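Local atomic coordinates of nucleoporin nup120 (Schizosaccharomyces pombe, PDB entry 4GQ2), a protein that serves as a structural component of the nuclear pore complex, whose nucleoporins can also dock transiently associated transport factors. Residues 434-445 with 456-467. Numbering follows the deposited sequence.
Sequences IESIQVALLSFQ and LDKFGALTISEL
Leu441 of helix 434-443 crosses the ring of Phe459 at about a right angle and sets CD2 over one face. This CH-pi contact puts Leu441 CD2 4.0 Å from the centroid of the Phe459 ring and 27° off its normal. Leu442 CD1 comes in obliquely and reaches Phe459 CE2 at 3.4 Å. Gln445 NE2 meets the ring edge, 3.6 Å from Phe459 CZ, with its amide plane turned 49° from the ring. Gln438 runs past Phe459 in the opposite direction. Its CG points away from the carbonyl carbon (chi1 -66°) and the chain is extended beyond, which brings the aliphatic part alongside Phe459 CB. With an alanine here instead of Phe459, Leu441 CD2 and Leu442 CD1 would probably lose their aromatic partner, and a gap would open between helices 434-443 and 453-459. Leu467 is a knob in a hole formed by Ile434, Ile437, Gln438 and Leu441. Leu467 CD1 lies 4.0 Å from Leu441 CD2. Val439 CG2 packs on Leu456 CD1 at 3.8 Å. No hydrogen bond crosses this largely apolar contact. It is helix-to-helix packing within the Nup120/160 beta-propeller family region, with helix 492-515 meeting Ser436, Ala440 and Phe444, and helix 46-55 meeting Ser443 and Leu456.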
ATOM      1  N   ILE A 434       7.761   4.197  11.715  1.00 39.17           N
ATOM      2  CA  ILE A 434       7.518   2.871  12.257  1.00 39.58           C
ATOM      3  C   ILE A 434       7.736   2.829  13.771  1.00 40.06           C
ATOM      4  O   ILE A 434       6.992   2.149  14.485  1.00 37.97           O
ATOM      5  CB  ILE A 434       8.347   1.800  11.492  1.00 44.26           C
ATOM      6  CG1 ILE A 434       7.461   1.095  10.460  1.00 44.91           C
ATOM      7  CG2 ILE A 434       8.930   0.742  12.422  1.00 45.33           C
ATOM      8  CD1 ILE A 434       7.096   1.938   9.257  1.00 56.90           C
ATOM      9  N   GLU A 435       8.725   3.577  14.261  1.00 35.89           N
ATOM     10  CA  GLU A 435       9.038   3.561  15.692  1.00 39.10           C
ATOM     11  C   GLU A 435       7.878   4.038  16.553  1.00 36.48           C
ATOM     12  O   GLU A 435       7.579   3.423  17.575  1.00 39.72           O
ATOM     13  CB  GLU A 435      10.315   4.336  16.011  1.00 38.32           C
ATOM     14  CG  GLU A 435      11.586   3.600  15.623  1.00 43.26           C
ATOM     15  CD  GLU A 435      11.935   3.771  14.154  1.00 45.45           C
ATOM     16  OE1 GLU A 435      11.332   4.642  13.488  1.00 46.26           O
ATOM     17  OE2 GLU A 435      12.820   3.042  13.666  1.00 42.62           O
ATOM     18  N   SER A 436       7.211   5.108  16.119  1.00 38.31           N
ATOM     19  CA  SER A 436       6.059   5.646  16.843  1.00 37.24           C
ATOM     20  C   SER A 436       4.939   4.620  16.992  1.00 35.88           C
ATOM     21  O   SER A 436       4.267   4.584  18.021  1.00 37.29           O
ATOM     22  CB  SER A 436       5.539   6.915  16.180  1.00 35.44           C
ATOM     23  OG  SER A 436       4.992   6.625  14.914  1.00 41.06           O
ATOM     24  N   ILE A 437       4.761   3.774  15.978  1.00 35.10           N
ATOM     25  CA  ILE A 437       3.786   2.679  16.054  1.00 36.68           C
ATOM     26  C   ILE A 437       4.249   1.619  17.059  1.00 42.69           C
ATOM     27  O   ILE A 437       3.463   1.176  17.909  1.00 36.43           O
ATOM     28  CB  ILE A 437       3.474   2.059  14.667  1.00 36.71           C
ATOM     29  CG1 ILE A 437       2.836   3.106  13.734  1.00 39.52           C
ATOM     30  CG2 ILE A 437       2.562   0.847  14.799  1.00 32.76           C
ATOM     31  CD1 ILE A 437       2.589   2.633  12.311  1.00 34.89           C
ATOM     32  N   GLN A 438       5.527   1.243  16.979  1.00 37.55           N
ATOM     33  CA  GLN A 438       6.100   0.247  17.888  1.00 36.54           C
ATOM     34  C   GLN A 438       6.029   0.683  19.345  1.00 36.83           C
ATOM     35  O   GLN A 438       5.632  -0.093  20.210  1.00 44.13           O
ATOM     36  CB  GLN A 438       7.552  -0.057  17.527  1.00 37.83           C
ATOM     37  CG  GLN A 438       7.736  -0.730  16.186  1.00 43.83           C
ATOM     38  CD  GLN A 438       9.187  -0.793  15.761  1.00 42.33           C
ATOM     39  OE1 GLN A 438      10.034  -0.063  16.277  1.00 52.61           O
ATOM     40  NE2 GLN A 438       9.482  -1.674  14.816  1.00 43.63           N
ATOM     41  N   VAL A 439       6.418   1.925  19.613  1.00 37.19           N
ATOM     42  CA  VAL A 439       6.361   2.460  20.973  1.00 39.02           C
ATOM     43  C   VAL A 439       4.921   2.613  21.447  1.00 36.40           C
ATOM     44  O   VAL A 439       4.605   2.250  22.576  1.00 46.13           O
ATOM     45  CB  VAL A 439       7.146   3.782  21.111  1.00 43.65           C
ATOM     46  CG1 VAL A 439       6.898   4.422  22.469  1.00 41.65           C
ATOM     47  CG2 VAL A 439       8.631   3.516  20.918  1.00 35.46           C
ATOM     48  N   ALA A 440       4.046   3.124  20.580  1.00 34.56           N
ATOM     49  CA  ALA A 440       2.618   3.186  20.889  1.00 34.34           C
ATOM     50  C   ALA A 440       2.056   1.799  21.212  1.00 42.33           C
ATOM     51  O   ALA A 440       1.258   1.645  22.136  1.00 41.59           O
ATOM     52  CB  ALA A 440       1.855   3.810  19.740  1.00 33.35           C
ATOM     53  N   LEU A 441       2.485   0.795  20.450  1.00 43.09           N
ATOM     54  CA  LEU A 441       2.067  -0.585  20.672  1.00 48.41           C
ATOM     55  C   LEU A 441       2.440  -1.106  22.067  1.00 50.88           C
ATOM     56  O   LEU A 441       1.665  -1.846  22.673  1.00 48.86           O
ATOM     57  CB  LEU A 441       2.634  -1.503  19.582  1.00 46.80           C
ATOM     58  CG  LEU A 441       2.077  -2.926  19.522  1.00 48.55           C
ATOM     59  CD1 LEU A 441       0.560  -2.905  19.378  1.00 52.50           C
ATOM     60  CD2 LEU A 441       2.720  -3.697  18.379  1.00 52.04           C
ATOM     61  N   LEU A 442       3.624  -0.726  22.553  1.00 53.13           N
ATOM     62  CA  LEU A 442       4.078  -1.036  23.915  1.00 57.54           C
ATOM     63  C   LEU A 442       3.069  -0.584  24.971  1.00 61.59           C
ATOM     64  O   LEU A 442       2.647  -1.366  25.823  1.00 60.53           O
ATOM     65  CB  LEU A 442       5.416  -0.347  24.187  1.00 61.91           C
ATOM     66  CG  LEU A 442       6.736  -1.109  24.324  1.00 71.67           C
ATOM     67  CD1 LEU A 442       7.118  -1.880  23.073  1.00 79.58           C
ATOM     68  CD2 LEU A 442       7.829  -0.114  24.683  1.00 68.76           C
ATOM     69  N   SER A 443       2.688   0.686  24.888  1.00 62.29           N
ATOM     70  CA  SER A 443       1.737   1.308  25.801  1.00 60.15           C
ATOM     71  C   SER A 443       0.396   0.570  25.856  1.00 71.18           C
ATOM     72  O   SER A 443      -0.265   0.550  26.896  1.00 79.34           O
ATOM     73  CB  SER A 443       1.538   2.777  25.403  1.00 65.20           C
ATOM     74  OG  SER A 443       0.447   3.368  26.088  1.00 83.17           O
ATOM     75  N   PHE A 444       0.006  -0.038  24.737  1.00 79.59           N
ATOM     76  CA  PHE A 444      -1.254  -0.785  24.652  1.00 81.47           C
ATOM     77  C   PHE A 444      -1.067  -2.237  25.095  1.00 74.89           C
ATOM     78  O   PHE A 444      -1.846  -3.123  24.728  1.00 73.28           O
ATOM     79  CB  PHE A 444      -1.858  -0.678  23.237  1.00 72.45           C
ATOM     80  CG  PHE A 444      -2.710   0.553  23.027  1.00 72.45           C
ATOM     81  CD1 PHE A 444      -2.212   1.831  23.318  1.00 71.23           C
ATOM     82  CD2 PHE A 444      -4.010   0.445  22.537  1.00 62.41           C
ATOM     83  CE1 PHE A 444      -2.996   2.964  23.133  1.00 62.45           C
ATOM     84  CE2 PHE A 444      -4.796   1.578  22.345  1.00 59.64           C
ATOM     85  CZ  PHE A 444      -4.290   2.837  22.646  1.00 65.73           C
ATOM     86  N   GLN A 445      -0.017  -2.458  25.883  1.00 85.07           N
ATOM     87  CA  GLN A 445       0.315  -3.760  26.464  1.00 86.11           C
ATOM     88  C   GLN A 445       0.958  -3.512  27.835  1.00 90.28           C
ATOM     89  O   GLN A 445       0.513  -2.633  28.582  1.00 91.39           O
ATOM     90  CB  GLN A 445       1.263  -4.548  25.545  1.00 76.85           C
ATOM     91  CG  GLN A 445       0.732  -4.814  24.138  1.00 73.51           C
ATOM     92  CD  GLN A 445       1.671  -5.642  23.271  1.00 91.63           C
ATOM     93  OE1 GLN A 445       1.222  -6.378  22.390  1.00 90.20           O
ATOM     94  NE2 GLN A 445       2.976  -5.524  23.510  1.00 93.14           N
ATOM     95  N   LEU A 456      10.964  -2.899  22.908  1.00 82.00           N
ATOM     96  CA  LEU A 456      11.104  -2.054  21.718  1.00 86.62           C
ATOM     97  C   LEU A 456      12.033  -2.711  20.699  1.00 85.32           C
ATOM     98  O   LEU A 456      11.730  -2.747  19.503  1.00 91.04           O
ATOM     99  CB  LEU A 456      11.640  -0.668  22.098  1.00 86.78           C
ATOM    100  CG  LEU A 456      11.434   0.549  21.177  1.00 81.36           C
ATOM    101  CD1 LEU A 456      11.828   1.810  21.930  1.00 71.15           C
ATOM    102  CD2 LEU A 456      12.194   0.476  19.857  1.00 79.85           C
ATOM    103  N   ASP A 457      13.159  -3.228  21.187  1.00 92.69           N
ATOM    104  CA  ASP A 457      14.145  -3.903  20.345  1.00103.10           C
ATOM    105  C   ASP A 457      13.593  -5.192  19.750  1.00 93.73           C
ATOM    106  O   ASP A 457      13.981  -5.587  18.650  1.00100.44           O
ATOM    107  CB  ASP A 457      15.424  -4.190  21.138  1.00104.71           C
ATOM    108  CG  ASP A 457      16.213  -2.931  21.455  1.00111.12           C
ATOM    109  OD1 ASP A 457      15.621  -1.958  21.972  1.00124.09           O
ATOM    110  OD2 ASP A 457      17.434  -2.914  21.195  1.00107.48           O
ATOM    111  N   LYS A 458      12.688  -5.834  20.486  1.00 88.69           N
ATOM    112  CA  LYS A 458      11.999  -7.041  20.023  1.00103.05           C
ATOM    113  C   LYS A 458      11.056  -6.752  18.850  1.00107.85           C
ATOM    114  O   LYS A 458      11.019  -7.515  17.880  1.00105.73           O
ATOM    115  CB  LYS A 458      11.229  -7.696  21.173  1.00 96.53           C
ATOM    116  CG  LYS A 458      12.111  -8.385  22.204  1.00 92.93           C
ATOM    117  CD  LYS A 458      11.358  -8.666  23.499  1.00108.77           C
ATOM    118  CE  LYS A 458      10.268  -9.718  23.326  1.00107.02           C
ATOM    119  NZ  LYS A 458      10.822 -11.042  22.930  1.00 99.48           N
ATOM    120  N   PHE A 459      10.305  -5.652  18.946  1.00 89.44           N
ATOM    121  CA  PHE A 459       9.421  -5.211  17.863  1.00 75.65           C
ATOM    122  C   PHE A 459      10.197  -4.841  16.597  1.00 73.40           C
ATOM    123  O   PHE A 459       9.655  -4.902  15.494  1.00 73.05           O
ATOM    124  CB  PHE A 459       8.545  -4.030  18.301  1.00 64.24           C
ATOM    125  CG  PHE A 459       7.351  -4.417  19.138  1.00 63.09           C
ATOM    126  CD1 PHE A 459       6.825  -5.708  19.097  1.00 74.17           C
ATOM    127  CD2 PHE A 459       6.720  -3.472  19.936  1.00 56.37           C
ATOM    128  CE1 PHE A 459       5.716  -6.052  19.861  1.00 70.66           C
ATOM    129  CE2 PHE A 459       5.609  -3.810  20.700  1.00 61.71           C
ATOM    130  CZ  PHE A 459       5.108  -5.101  20.666  1.00 60.94           C
ATOM    131  N   GLY A 460      11.461  -4.457  16.769  1.00 69.35           N
ATOM    132  CA  GLY A 460      12.343  -4.116  15.653  1.00 61.08           C
ATOM    133  C   GLY A 460      12.732  -5.312  14.800  1.00 67.62           C
ATOM    134  O   GLY A 460      13.177  -5.150  13.660  1.00 64.97           O
ATOM    135  N   ALA A 461      12.567  -6.515  15.356  1.00 63.39           N
ATOM    136  CA  ALA A 461      12.802  -7.763  14.620  1.00 64.91           C
ATOM    137  C   ALA A 461      11.513  -8.314  13.995  1.00 66.05           C
ATOM    138  O   ALA A 461      11.519  -9.383  13.379  1.00 67.45           O
ATOM    139  CB  ALA A 461      13.456  -8.804  15.518  1.00 65.80           C
ATOM    140  N   LEU A 462      10.417  -7.576  14.160  1.00 67.83           N
ATOM    141  CA  LEU A 462       9.157  -7.879  13.485  1.00 64.72           C
ATOM    142  C   LEU A 462       9.148  -7.314  12.073  1.00 62.23           C
ATOM    143  O   LEU A 462       9.600  -6.187  11.840  1.00 55.62           O
ATOM    144  CB  LEU A 462       7.965  -7.313  14.273  1.00 59.95           C
ATOM    145  CG  LEU A 462       7.055  -8.240  15.092  1.00 68.74           C
ATOM    146  CD1 LEU A 462       7.826  -9.244  15.948  1.00 58.32           C
ATOM    147  CD2 LEU A 462       6.095  -7.409  15.941  1.00 56.46           C
ATOM    148  N   THR A 463       8.634  -8.108  11.135  1.00 61.48           N
ATOM    149  CA  THR A 463       8.367  -7.635   9.784  1.00 60.68           C
ATOM    150  C   THR A 463       7.187  -6.670   9.833  1.00 61.70           C
ATOM    151  O   THR A 463       6.423  -6.657  10.802  1.00 76.61           O
ATOM    152  CB  THR A 463       8.052  -8.798   8.815  1.00 69.36           C
ATOM    153  OG1 THR A 463       6.956  -9.569   9.318  1.00 65.64           O
ATOM    154  CG2 THR A 463       9.265  -9.708   8.639  1.00 68.53           C
ATOM    155  N   ILE A 464       7.046  -5.864   8.790  1.00 55.04           N
ATOM    156  CA  ILE A 464       5.972  -4.875   8.701  1.00 51.38           C
ATOM    157  C   ILE A 464       4.569  -5.504   8.777  1.00 54.37           C
ATOM    158  O   ILE A 464       3.655  -4.925   9.366  1.00 57.81           O
ATOM    159  CB  ILE A 464       6.122  -4.019   7.420  1.00 41.79           C
ATOM    160  CG1 ILE A 464       5.096  -2.886   7.390  1.00 40.40           C
ATOM    161  CG2 ILE A 464       6.022  -4.887   6.169  1.00 50.36           C
ATOM    162  CD1 ILE A 464       5.406  -1.766   8.362  1.00 49.97           C
ATOM    163  N   SER A 465       4.409  -6.683   8.178  1.00 54.31           N
ATOM    164  CA  SER A 465       3.145  -7.413   8.232  1.00 61.26           C
ATOM    165  C   SER A 465       2.893  -7.936   9.634  1.00 50.97           C
ATOM    166  O   SER A 465       1.768  -7.873  10.124  1.00 54.56           O
ATOM    167  CB  SER A 465       3.122  -8.569   7.230  1.00 61.70           C
ATOM    168  OG  SER A 465       2.980  -8.078   5.910  1.00 63.50           O
ATOM    169  N   GLU A 466       3.947  -8.444  10.271  1.00 49.49           N
ATOM    170  CA  GLU A 466       3.863  -8.890  11.652  1.00 53.33           C
ATOM    171  C   GLU A 466       3.488  -7.725  12.563  1.00 52.62           C
ATOM    172  O   GLU A 466       2.705  -7.902  13.494  1.00 43.49           O
ATOM    173  CB  GLU A 466       5.168  -9.556  12.105  1.00 56.21           C
ATOM    174  CG  GLU A 466       5.254 -11.046  11.771  1.00 68.05           C
ATOM    175  CD  GLU A 466       6.676 -11.603  11.788  1.00 69.58           C
ATOM    176  OE1 GLU A 466       7.485 -11.199  12.652  1.00 69.12           O
ATOM    177  OE2 GLU A 466       6.987 -12.459  10.928  1.00 64.74           O
ATOM    178  N   LEU A 467       4.027  -6.539  12.272  1.00 37.85           N
ATOM    179  CA  LEU A 467       3.706  -5.336  13.043  1.00 44.05           C
ATOM    180  C   LEU A 467       2.234  -4.953  12.895  1.00 40.19           C
ATOM    181  O   LEU A 467       1.557  -4.673  13.892  1.00 35.56           O
ATOM    182  CB  LEU A 467       4.610  -4.156  12.652  1.00 43.74           C
ATOM    183  CG  LEU A 467       4.463  -2.861  13.459  1.00 38.02           C
ATOM    184  CD1 LEU A 467       4.738  -3.095  14.939  1.00 33.86           C
ATOM    185  CD2 LEU A 467       5.390  -1.787  12.911  1.00 33.32           C
TER